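Local structure of clavulanic acid biosynthesis oligopeptide binding protein 2 (Streptomyces clavuligerus, 2WOL) at residues 254-257 with 258-261; 92-95 with 96-100. The protein probably binds oligopeptides as a solute-binding protein of the clavulanic acid biosynthetic pathway. All coordinates share one frame; numbering follows the deposited sequence.

Interaction 1: 254-257 with 258-261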
loop_
_atom_site.group_PDB
_atom_site.type_symbol
_atom_site.label_atom_id
_atom_site.label_comp_id
_atom_site.label_asym_id
_atom_site.label_seq_id
_atom_site.Cartn_x
_atom_site.Cartn_y
_atom_site.Cartn_z
ATOM N N GLY A 254 -2.432 -19.999 7.596
ATOM C CA GLY A 254 -2.947 -20.946 6.600
ATOM C C GLY A 254 -4.413 -21.323 6.667
ATOM O O GLY A 254 -4.855 -22.211 5.939
ATOM N N LEU A 255 -5.173 -20.643 7.520
ATOM C CA LEU A 255 -6.604 -20.926 7.648
ATOM C C LEU A 255 -7.418 -20.420 6.464
ATOM O O LEU A 255 -7.136 -19.356 5.908
ATOM C CB LEU A 255 -7.169 -20.309 8.928
ATOM C CG LEU A 255 -6.598 -20.783 10.263
ATOM C CD1 LEU A 255 -7.436 -20.233 11.398
ATOM C CD2 LEU A 255 -6.540 -22.294 10.324
ATOM N N ASP A 256 -8.445 -21.185 6.101
ATOM C CA ASP A 256 -9.475 -20.714 5.185
ATOM C C ASP A 256 -10.026 -19.401 5.744
ATOM O O ASP A 256 -10.140 -19.251 6.958
ATOM C CB ASP A 256 -10.588 -21.758 5.071
ATOM C CG ASP A 256 -11.836 -21.214 4.416
ATOM O OD1 ASP A 256 -11.876 -21.159 3.168
ATOM O OD2 ASP A 256 -12.772 -20.834 5.151
ATOM N N VAL A 257 -10.361 -18.459 4.865
ATOM C CA VAL A 257 -10.776 -17.126 5.309
ATOM C C VAL A 257 -12.030 -17.125 6.193
ATOM O O VAL A 257 -12.128 -16.324 7.121
ATOM C CB VAL A 257 -10.911 -16.119 4.135
ATOM C CG1 VAL A 257 -9.530 -15.736 3.601
ATOM C CG2 VAL A 257 -11.813 -16.664 3.022
ATOM N N ASP A 258 -12.978 -18.018 5.922
ATOM C CA ASP A 258 -14.188 -18.084 6.745
ATOM C C ASP A 258 -13.947 -18.793 8.066
ATOM O O ASP A 258 -14.514 -18.405 9.088
ATOM C CB ASP A 258 -15.350 -18.716 5.978
ATOM C CG ASP A 258 -15.787 -17.870 4.801
ATOM O OD1 ASP A 258 -16.191 -16.706 5.012
ATOM O OD2 ASP A 258 -15.716 -18.364 3.659
ATOM N N VAL A 259 -13.107 -19.828 8.035
ATOM C CA VAL A 259 -12.611 -20.488 9.244
ATOM C C VAL A 259 -11.936 -19.454 10.151
ATOM O O VAL A 259 -12.205 -19.398 11.356
ATOM C CB VAL A 259 -11.632 -21.636 8.883
ATOM C CG1 VAL A 259 -10.837 -22.113 10.087
ATOM C CG2 VAL A 259 -12.388 -22.799 8.263
ATOM N N LEU A 260 -11.069 -18.634 9.560
ATOM C CA LEU A 260 -10.387 -17.567 10.287
ATOM C C LEU A 260 -11.368 -16.637 11.007
ATOM O O LEU A 260 -11.236 -16.412 12.209
ATOM C CB LEU A 260 -9.501 -16.772 9.325
ATOM C CG LEU A 260 -8.525 -15.753 9.921
ATOM C CD1 LEU A 260 -7.407 -15.465 8.929
ATOM C CD2 LEU A 260 -9.207 -14.447 10.335
ATOM N N ASP A 261 -12.344 -16.106 10.272
ATOM C CA ASP A 261 -13.328 -15.189 10.850
ATOM C C ASP A 261 -14.083 -15.826 12.012
ATOM O O ASP A 261 -14.299 -15.185 13.043
ATOM C CB ASP A 261 -14.356 -14.760 9.804
ATOM C CG ASP A 261 -13.808 -13.777 8.789
ATOM O OD1 ASP A 261 -12.715 -13.204 9.006
ATOM O OD2 ASP A 261 -14.495 -13.569 7.768
HETATM O O HOH W 1 -14.231 -20.057 2.332
HETATM O O HOH W 2 -10.978 -13.841 7.033
#
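Asp256 OD2 accepts from the backbone amide of Val259 at 3.1 Å (OD2 to N), a nearly straight bond that meets the oxygen on its anti side, a little out of the carboxylate plane. The same oxygen takes a weaker, bent bond from Asp258 N. This is an N-cap: Asp256 stands right before the helix 257-265, and with CG anti to the backbone N (chi1 166°) its carboxylate folds back over the first turn. Its own carbonyl continues the helical pattern, Leu260 N lying 2.8 Å from Asp256 O, and Asp261 N does the same to Val257 O. Water 1 donates to Asp256 OD1 and to Asp258 OD2, bridging two carboxylates whose OD2 atoms are 4.1 Å apart. Further along, water 2 links Val257 O to Asp261 OD1, while Asp261 OD2 accepts from the backbone N of Gln279. On the apolar side, Leu255 CD1 comes within 4.1 Å of Val259 CG1, the two side chains crossing at about a right angle. Leu255 and Leu260 both rest on Val38 of the strand 34-39, so the apolar side of this helix start faces the mixed sheet. Two N-H donors that have no helical carbonyl to bind thus find a carboxylate, whose negative charge, set at the positive end of the helix dipole, is probably stabilised there despite the neighbouring Asp258.

Interaction 2: 92-95 with 96-100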
loop_
_atom_site.group_PDB
_atom_site.type_symbol
_atom_site.label_atom_id
_atom_site.label_comp_id
_atom_site.label_asym_id
_atom_site.label_seq_id
_atom_site.Cartn_x
_atom_site.Cartn_y
_atom_site.Cartn_z
ATOM N N VAL A 92 17.193 18.180 4.936
ATOM C CA VAL A 92 17.147 18.370 3.492
ATOM C C VAL A 92 18.053 19.519 3.064
ATOM O O VAL A 92 18.007 20.610 3.639
ATOM C CB VAL A 92 15.698 18.612 2.995
ATOM C CG1 VAL A 92 15.635 18.577 1.478
ATOM C CG2 VAL A 92 14.753 17.573 3.572
ATOM N N SER A 93 18.889 19.250 2.066
ATOM C CA SER A 93 19.721 20.274 1.443
ATOM C C SER A 93 19.775 20.054 -0.069
ATOM O O SER A 93 19.212 19.079 -0.579
ATOM C CB SER A 93 21.127 20.284 2.056
ATOM O OG SER A 93 21.755 19.020 1.941
ATOM N N ASP A 94 20.436 20.972 -0.777
ATOM C CA ASP A 94 20.593 20.905 -2.237
ATOM C C ASP A 94 19.258 20.828 -2.991
ATOM O O ASP A 94 19.128 20.092 -3.973
ATOM C CB ASP A 94 21.525 19.749 -2.638
ATOM C CG ASP A 94 22.942 19.929 -2.117
ATOM O OD1 ASP A 94 23.422 21.082 -2.065
ATOM O OD2 ASP A 94 23.583 18.914 -1.767
ATOM N N GLY A 95 18.276 21.593 -2.519
ATOM C CA GLY A 95 16.962 21.671 -3.158
ATOM C C GLY A 95 16.221 20.349 -3.230
ATOM O O GLY A 95 15.592 20.040 -4.247
ATOM N N GLY A 96 16.302 19.570 -2.152
ATOM C CA GLY A 96 15.612 18.284 -2.062
ATOM C C GLY A 96 16.415 17.097 -2.568
ATOM O O GLY A 96 15.898 15.980 -2.636
ATOM N N ARG A 97 17.678 17.340 -2.915
ATOM C CA ARG A 97 18.548 16.307 -3.486
ATOM C C ARG A 97 19.416 15.596 -2.453
ATOM O O ARG A 97 19.875 14.484 -2.695
ATOM C CB ARG A 97 19.454 16.900 -4.567
ATOM C CG ARG A 97 18.748 17.325 -5.838
ATOM C CD ARG A 97 19.695 18.126 -6.727
ATOM N NE ARG A 97 19.034 18.652 -7.921
ATOM C CZ ARG A 97 18.394 19.818 -7.983
ATOM N NH1 ARG A 97 18.313 20.604 -6.915
ATOM N NH2 ARG A 97 17.830 20.199 -9.123
ATOM N N THR A 98 19.661 16.236 -1.314
ATOM C CA THR A 98 20.539 15.658 -0.301
ATOM C C THR A 98 19.841 15.519 1.050
ATOM O O THR A 98 19.290 16.486 1.587
ATOM C CB THR A 98 21.860 16.449 -0.189
ATOM O OG1 THR A 98 22.472 16.512 -1.484
ATOM C CG2 THR A 98 22.826 15.784 0.794
ATOM N N TRP A 99 19.878 14.302 1.584
ATOM C CA TRP A 99 19.177 13.961 2.811
ATOM C C TRP A 99 20.146 13.380 3.823
ATOM O O TRP A 99 20.807 12.373 3.557
ATOM C CB TRP A 99 18.057 12.968 2.504
ATOM C CG TRP A 99 16.919 13.583 1.763
ATOM C CD1 TRP A 99 16.909 13.994 0.460
ATOM C CD2 TRP A 99 15.621 13.872 2.286
ATOM N NE1 TRP A 99 15.680 14.518 0.136
ATOM C CE2 TRP A 99 14.870 14.455 1.240
ATOM C CE3 TRP A 99 15.015 13.686 3.534
ATOM C CZ2 TRP A 99 13.541 14.858 1.409
ATOM C CZ3 TRP A 99 13.698 14.081 3.702
ATOM C CH2 TRP A 99 12.975 14.664 2.644
ATOM N N THR A 100 20.224 14.027 4.982
ATOM C CA THR A 100 21.150 13.647 6.040
ATOM C C THR A 100 20.395 13.193 7.289
ATOM O O THR A 100 19.427 13.833 7.710
ATOM C CB THR A 100 22.086 14.835 6.379
ATOM O OG1 THR A 100 22.781 15.244 5.194
ATOM C CG2 THR A 100 23.093 14.468 7.458
HETATM O O HOH W 3 21.270 17.313 4.094
#
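Val92 CG1 lies anti to the backbone N (chi1 -171°), which sends CG2 over the ring of Trp99, itself turned with CG beside its backbone N (chi1 -71°). The methyl CG2 sits 3.5 Å from the centroid of the six-membered ring of Trp99, almost on the ring normal: a CH-pi contact over one face. Val92 CG1 meanwhile reaches Gly96 CA at 3.6 Å. The indole is also tied at its edge, where NE1 donates to Gly96 O from above the carbonyl plane, and its ring meets Phe183. This is the tip of the beta hairpin 91-93/98-102, with Val92 and Trp99 a non-hydrogen-bonded pair and Ser93 and Thr98 a hydrogen-bonded one, Ser93 N to Thr98 O being 2.8 Å. Arg97 and Thr98 both face Ser93 in a classic beta bulge, so Ser93 O accepts from Thr98 N and, weakly, from Arg97 N. On the face carrying Ser93 and Thr98, Thr98 OG1 donates to the anti lone pair of Asp94 OD2 at 2.7 Å, fastening the turn to the returning strand. Asp94 O takes two donors from opposite faces of its plane: Arg97 N, and Arg97 NH1 at 3.1 Å from that O, with the carbonyl oxygen at the edge of the guanidinium. Water 3 joins Ser93 OG to Thr100 OG1, each 2.8 Å from the water oxygen.

Interaction 2 comes first along the chain and interaction 1 well after it, with their centres 47 Å apart and nearest atoms about 37 Å apart, on opposite sides of the chain's centre. They share no sheet. Residues 92-100 turn the hairpin at one margin of the four-stranded antiparallel sheet, whose other strands are 171-175 and 164-166, whereas residues 254-261 lead from the strand 248-253 of the five-stranded mixed sheet into the helix 257-265. Both lie in the part of the chain that matches the family 5 bacterial extracellular solute-binding proteins, yet they are separate local contacts: one closes a hairpin turn, the other begins a helix.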